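Local coordinates for protein F420-dependent methylenetetrahydromethanopterin dehydrogenase (Methanopyrus kandleri, PDB 3IQE) that catalyses the reversible, coenzyme F420-dependent interconversion of methenyl- and methylene-tetrahydromethanopterin in methanogenesis from carbon dioxide, at residues A[12-17]-A[71-76]; A[101-106]-A[118-123]. All blocks are in the same frame, centred on the assembly; numbering follows the deposited sequence.

Contact 1: residues A[12-17]-A[71-76]; sequences GNLGTS and GGPNPA. With F42 (coenzyme f420), chain H.
Asn-13, whose backbone O rests against CG of Pro-73, donates through its N to the carbonyl oxygen O4 of coenzyme F420 over 2.8 Å, with an N-H...O angle of 158°. The bond belongs to a deazaflavin pocket to which two loops contribute, each following one of the neighbouring parallel strands 4-10 and 67-71. Pro-73 supplies the floor: its CB lies over one face of the tricycle, 3.4 Å from C5A, and its CG stands 3.6 Å from C5 of the coenzyme. Leu-14 extends this cover from the same side, bringing CD1 to 3.6 Å from C7 of F420. The other methyl, CD2, turns back to the loop and presses on Gly-72 O at 3.1 Å; with chi1 at -125°, far from a staggered value, the leucine is probably somewhat strained where it is wedged between coenzyme and loop. Behind it, Ser-17 OG donates to Leu-14 O, while its CB packs on Gly-71. The glycines permit such closeness, since a CB on Gly-12 would collide with Pro-73 CD and one on Gly-71 would crowd Ser-17 CB. Asn-74 attends to the ribityl chain, its ND2 donating to F420 O4' over 3.1 Å at 157°. Its OD1 accepts from Ala-76 N at 2.9 Å from above the amide plane, an Asx turn that fixes the amide's rotation. A leucine here would probably leave O4' without this donor and the N-H of Ala-76 without its acceptor, setting the turn free to shift. The division of labour is instructive: polar groups fix the coenzyme at its carbonyl and its ribityl chain, whereas apolar atoms back the face around C5, the hydride-carrying carbon of deazaflavins.

Contact 2: residues A[101-106]-A[118-123]; sequences PGLKVK and LVKPDA
Leu-118 meets Gly-102 and Leu-103 at the end of a right-handed beta-alpha-beta crossover, in which strand 94-98 leads through a 3-10 turn and helix 106-111 to the adjacent parallel strand 115-119. The side chain is best followed outward. From CB, which heads toward the 3-10 turn, CG is set anti to the carbonyl carbon (chi1 -56°), and the branch then divides the work between its two methyls. CD1 packs against the backbone of the turn, 3.7 Å from Gly-102 C and 3.8 Å from Leu-103 N. CD1 of Leu-118 also meets CD2 of Leu-103 at 4.2 Å, as the two side chains cross obliquely, and the aliphatic part of Lys-106 grazes it more distantly. CD2 lies over Gly-102 CA at 4.2 Å, and a CB at that glycine would collide with this methyl. The turn is thus seated on the strand by apolar contact, with no hydrogen bond between the two segments. Its own shape is held by Val-105, which, at the N-cap position of the helix, donates from its N to Gly-102 O over 2.9 Å. Beyond the strand the chain bends in a type I turn from Val-119 to Asp-122, and Val-182 of the next strand flanks Leu-103, Lys-106 and Lys-120. The arrangement also borders the active site: Pro-101 and Lys-104 touch coenzyme F420, and Ala-123 touches the bound pterin. On the partly exposed side, Lys-120 bends at chi3 (78°) and crosses Leu-103 at about a right angle. Its ammonium, in a long and weak ion pair with Glu-211, ends 3.7 Å from Leu-103 CD1, so that NZ and CE both rest against the same methyl.

Contact 1 closes before contact 2 opens along the chain, yet their centres are only about 9 Å apart. Both lie at the C-terminal edge of one parallel sheet, where strands 4-10, 67-71, 94-98 and 115-119 stand side by side and each runs into one of the four segments. Two direct bridges tie 12-17 to 118-123: Asp-122 probably accepts from Gly-15 N through OD1 and shares a probable hydrogen bond with Thr-16 OG1 through OD2. Between 71-76 and 101-106 the join is packing, with Pro-75 CD 3.4 Å from Gly-102 CA. Four loops distant in sequence thereby gather beside coenzyme F420 and the pterin, where Rossmann-like folds commonly place their ligand sites.

Contact 1: residues A[12-17]-A[71-76]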
loop_
_atom_site.group_PDB
_atom_site.type_symbol
_atom_site.label_atom_id
_atom_site.label_comp_id
_atom_site.label_asym_id
_atom_site.label_seq_id
_atom_site.Cartn_x
_atom_site.Cartn_y
_atom_site.Cartn_z
ATOM N N GLY A 12 -29.196 -16.600 12.176
ATOM C CA GLY A 12 -28.533 -16.130 10.957
ATOM C C GLY A 12 -27.406 -15.196 11.346
ATOM O O GLY A 12 -27.224 -14.915 12.520
ATOM N N ASN A 13 -26.650 -14.712 10.378
ATOM C CA ASN A 13 -25.515 -13.854 10.718
ATOM C C ASN A 13 -25.475 -12.524 9.997
ATOM O O ASN A 13 -25.668 -12.447 8.780
ATOM C CB ASN A 13 -24.187 -14.571 10.518
ATOM C CG ASN A 13 -23.042 -13.872 11.256
ATOM O OD1 ASN A 13 -23.051 -13.826 12.485
ATOM N ND2 ASN A 13 -22.090 -13.299 10.527
ATOM N N LEU A 14 -25.259 -11.491 10.802
ATOM C CA LEU A 14 -25.055 -10.133 10.362
ATOM C C LEU A 14 -23.794 -9.701 11.109
ATOM O O LEU A 14 -23.511 -10.243 12.163
ATOM C CB LEU A 14 -26.256 -9.302 10.794
ATOM C CG LEU A 14 -27.041 -8.505 9.754
ATOM C CD1 LEU A 14 -27.207 -9.253 8.470
ATOM C CD2 LEU A 14 -28.367 -8.154 10.370
ATOM N N GLY A 15 -23.026 -8.740 10.583
ATOM C CA GLY A 15 -21.847 -8.232 11.292
ATOM C C GLY A 15 -22.205 -7.596 12.633
ATOM O O GLY A 15 -21.475 -7.721 13.632
ATOM N N THR A 16 -23.352 -6.934 12.672
ATOM C CA THR A 16 -23.772 -6.223 13.882
ATOM C C THR A 16 -24.260 -7.164 14.971
ATOM O O THR A 16 -24.051 -6.905 16.161
ATOM C CB THR A 16 -24.924 -5.265 13.562
ATOM O OG1 THR A 16 -24.518 -4.328 12.559
ATOM C CG2 THR A 16 -25.368 -4.509 14.796
ATOM N N SER A 17 -24.921 -8.240 14.572
ATOM C CA SER A 17 -25.511 -9.176 15.554
ATOM C C SER A 17 -24.413 -10.033 16.173
ATOM O O SER A 17 -24.517 -10.518 17.314
ATOM C CB SER A 17 -26.558 -10.047 14.867
ATOM O OG SER A 17 -25.965 -10.774 13.822
ATOM N N GLY A 71 -31.357 -10.356 16.863
ATOM C CA GLY A 71 -30.432 -9.842 15.895
ATOM C C GLY A 71 -30.209 -10.843 14.794
ATOM O O GLY A 71 -29.934 -12.017 15.028
ATOM N N GLY A 72 -30.320 -10.375 13.578
ATOM C CA GLY A 72 -30.255 -11.282 12.460
ATOM C C GLY A 72 -30.626 -10.591 11.181
ATOM O O GLY A 72 -31.083 -9.436 11.176
ATOM N N PRO A 73 -30.412 -11.289 10.083
ATOM C CA PRO A 73 -30.715 -10.790 8.772
ATOM C C PRO A 73 -32.202 -10.599 8.517
ATOM O O PRO A 73 -33.038 -11.338 9.056
ATOM C CB PRO A 73 -30.184 -11.886 7.843
ATOM C CG PRO A 73 -29.243 -12.656 8.640
ATOM C CD PRO A 73 -29.709 -12.570 10.047
ATOM N N ASN A 74 -32.503 -9.608 7.684
ATOM C CA ASN A 74 -33.828 -9.394 7.118
ATOM C C ASN A 74 -34.999 -9.618 8.055
ATOM O O ASN A 74 -35.614 -10.671 8.037
ATOM C CB ASN A 74 -34.002 -10.247 5.854
ATOM C CG ASN A 74 -35.158 -9.776 4.996
ATOM O OD1 ASN A 74 -35.910 -8.895 5.394
ATOM N ND2 ASN A 74 -35.291 -10.347 3.805
ATOM N N PRO A 75 -35.332 -8.604 8.858
ATOM C CA PRO A 75 -36.517 -8.716 9.709
ATOM C C PRO A 75 -37.816 -8.959 8.929
ATOM O O PRO A 75 -38.848 -9.237 9.531
ATOM C CB PRO A 75 -36.577 -7.358 10.428
ATOM C CG PRO A 75 -35.253 -6.747 10.261
ATOM C CD PRO A 75 -34.671 -7.308 8.993
ATOM N N ALA A 76 -37.777 -8.857 7.603
ATOM C CA ALA A 76 -38.996 -9.043 6.810
ATOM C C ALA A 76 -39.192 -10.495 6.353
ATOM O O ALA A 76 -40.300 -10.903 5.968
ATOM C CB ALA A 76 -39.005 -8.108 5.608
HETATM N N1 F42 H . -30.040 -16.434 5.171
HETATM C C2 F42 H . -29.881 -17.345 6.153
HETATM O O2 F42 H . -30.476 -18.437 6.069
HETATM N N3 F42 H . -28.829 -17.243 7.000
HETATM C C4 F42 H . -28.060 -16.121 7.017
HETATM O O4 F42 H . -27.298 -15.924 7.987
HETATM C C4A F42 H . -28.305 -15.123 6.078
HETATM C C5 F42 H . -27.468 -14.035 5.869
HETATM C C5A F42 H . -28.085 -12.867 5.420
HETATM C C6 F42 H . -27.525 -11.611 5.624
HETATM C C7 F42 H . -28.180 -10.474 5.173
HETATM C C8 F42 H . -29.398 -10.589 4.511
HETATM O O8M F42 H . -30.048 -9.481 4.084
HETATM C C9 F42 H . -29.961 -11.842 4.305
HETATM C C9A F42 H . -29.305 -12.972 4.763
HETATM N N10 F42 H . -29.834 -14.173 4.565
HETATM C C10 F42 H . -29.448 -15.221 5.304
HETATM C "C1'" F42 H . -30.689 -14.380 3.395
HETATM C "C2'" F42 H . -32.129 -14.229 3.861
HETATM O "O2'" F42 H . -32.388 -15.215 4.868
HETATM C "C3'" F42 H . -33.101 -14.385 2.705
HETATM O "O3'" F42 H . -32.880 -15.613 2.011
HETATM C "C4'" F42 H . -32.945 -13.278 1.688
HETATM O "O4'" F42 H . -33.158 -12.012 2.311
HETATM C "C5'" F42 H . -33.964 -13.469 0.570
HETATM O "O5'" F42 H . -34.381 -12.177 0.153
HETATM P P F42 H . -35.928 -11.780 -0.038
HETATM O O1P F42 H . -36.671 -12.574 1.019
HETATM O O2P F42 H . -35.960 -10.280 0.129
HETATM O O3P F42 H . -36.230 -12.240 -1.449
#

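Contact 2: residues A[101-106]-A[118-123]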
loop_
_atom_site.group_PDB
_atom_site.type_symbol
_atom_site.label_atom_id
_atom_site.label_comp_id
_atom_site.label_asym_id
_atom_site.label_seq_id
_atom_site.Cartn_x
_atom_site.Cartn_y
_atom_site.Cartn_z
ATOM N N PRO A 101 -33.109 -4.701 4.248
ATOM C CA PRO A 101 -34.444 -5.260 3.973
ATOM C C PRO A 101 -35.422 -5.124 5.136
ATOM O O PRO A 101 -36.603 -5.293 4.940
ATOM C CB PRO A 101 -34.158 -6.738 3.706
ATOM C CG PRO A 101 -32.768 -6.720 3.104
ATOM C CD PRO A 101 -32.031 -5.588 3.783
ATOM N N GLY A 102 -34.947 -4.816 6.327
ATOM C CA GLY A 102 -35.850 -4.554 7.441
ATOM C C GLY A 102 -36.663 -3.294 7.181
ATOM O O GLY A 102 -37.691 -3.080 7.787
ATOM N N LEU A 103 -36.210 -2.441 6.267
ATOM C CA LEU A 103 -36.953 -1.223 5.986
ATOM C C LEU A 103 -38.384 -1.506 5.497
ATOM O O LEU A 103 -39.286 -0.695 5.708
ATOM C CB LEU A 103 -36.218 -0.367 4.956
ATOM C CG LEU A 103 -35.050 0.445 5.524
ATOM C CD1 LEU A 103 -34.234 0.974 4.356
ATOM C CD2 LEU A 103 -35.521 1.581 6.435
ATOM N N LYS A 104 -38.584 -2.642 4.840
ATOM C CA LYS A 104 -39.932 -3.029 4.395
ATOM C C LYS A 104 -40.909 -3.124 5.563
ATOM O O LYS A 104 -42.111 -2.991 5.371
ATOM C CB LYS A 104 -39.911 -4.380 3.679
ATOM C CG LYS A 104 -39.525 -4.329 2.214
ATOM C CD LYS A 104 -38.840 -5.640 1.786
ATOM C CE LYS A 104 -37.718 -5.993 2.737
ATOM N NZ LYS A 104 -37.030 -7.273 2.412
ATOM N N VAL A 105 -40.409 -3.367 6.771
ATOM C CA VAL A 105 -41.317 -3.600 7.889
ATOM C C VAL A 105 -41.080 -2.623 9.024
ATOM O O VAL A 105 -41.525 -2.844 10.151
ATOM C CB VAL A 105 -41.219 -5.042 8.411
ATOM C CG1 VAL A 105 -41.879 -6.008 7.449
ATOM C CG2 VAL A 105 -39.779 -5.439 8.670
ATOM N N LYS A 106 -40.385 -1.534 8.724
ATOM C CA LYS A 106 -40.178 -0.497 9.706
ATOM C C LYS A 106 -41.536 -0.088 10.277
ATOM O O LYS A 106 -41.696 0.038 11.488
ATOM C CB LYS A 106 -39.434 0.696 9.096
ATOM C CG LYS A 106 -39.112 1.815 10.085
ATOM C CD LYS A 106 -37.762 2.485 9.805
ATOM C CE LYS A 106 -37.844 3.641 8.805
ATOM N NZ LYS A 106 -38.681 4.768 9.310
ATOM N N LEU A 118 -31.612 -0.672 12.175
ATOM C CA LEU A 118 -31.376 -1.243 10.890
ATOM C C LEU A 118 -30.099 -0.638 10.336
ATOM O O LEU A 118 -29.982 0.571 10.199
ATOM C CB LEU A 118 -32.565 -0.971 9.972
ATOM C CG LEU A 118 -33.893 -1.467 10.538
ATOM C CD1 LEU A 118 -35.034 -1.069 9.599
ATOM C CD2 LEU A 118 -33.881 -2.985 10.773
ATOM N N VAL A 119 -29.141 -1.509 10.047
ATOM C CA VAL A 119 -27.817 -1.105 9.638
ATOM C C VAL A 119 -27.681 -1.370 8.136
ATOM O O VAL A 119 -27.539 -2.509 7.683
ATOM C CB VAL A 119 -26.743 -1.839 10.454
ATOM C CG1 VAL A 119 -25.365 -1.249 10.131
ATOM C CG2 VAL A 119 -27.064 -1.770 11.972
ATOM N N LYS A 120 -27.783 -0.311 7.355
ATOM C CA LYS A 120 -27.818 -0.465 5.906
ATOM C C LYS A 120 -26.502 -0.991 5.355
ATOM O O LYS A 120 -26.515 -1.846 4.483
ATOM C CB LYS A 120 -28.259 0.825 5.245
ATOM C CG LYS A 120 -29.642 1.277 5.714
ATOM C CD LYS A 120 -30.193 2.445 4.920
ATOM C CE LYS A 120 -30.730 1.978 3.581
ATOM N NZ LYS A 120 -31.524 3.047 2.940
ATOM N N PRO A 121 -25.360 -0.535 5.904
ATOM C CA PRO A 121 -24.103 -1.086 5.409
ATOM C C PRO A 121 -23.803 -2.523 5.871
ATOM O O PRO A 121 -22.833 -3.113 5.443
ATOM C CB PRO A 121 -23.033 -0.082 5.896
ATOM C CG PRO A 121 -23.807 1.018 6.683
ATOM C CD PRO A 121 -25.170 0.458 6.975
ATOM N N ASP A 122 -24.659 -3.112 6.701
ATOM C CA ASP A 122 -24.451 -4.498 7.080
ATOM C C ASP A 122 -24.997 -5.376 5.962
ATOM O O ASP A 122 -26.105 -5.894 6.052
ATOM C CB ASP A 122 -25.167 -4.783 8.405
ATOM C CG ASP A 122 -24.486 -5.861 9.212
ATOM O OD1 ASP A 122 -23.959 -6.839 8.614
ATOM O OD2 ASP A 122 -24.474 -5.728 10.466
ATOM N N ALA A 123 -24.205 -5.560 4.915
ATOM C CA ALA A 123 -24.692 -6.153 3.682
ATOM C C ALA A 123 -24.606 -7.686 3.629
ATOM O O ALA A 123 -23.670 -8.314 4.138
ATOM C CB ALA A 123 -23.962 -5.576 2.501
#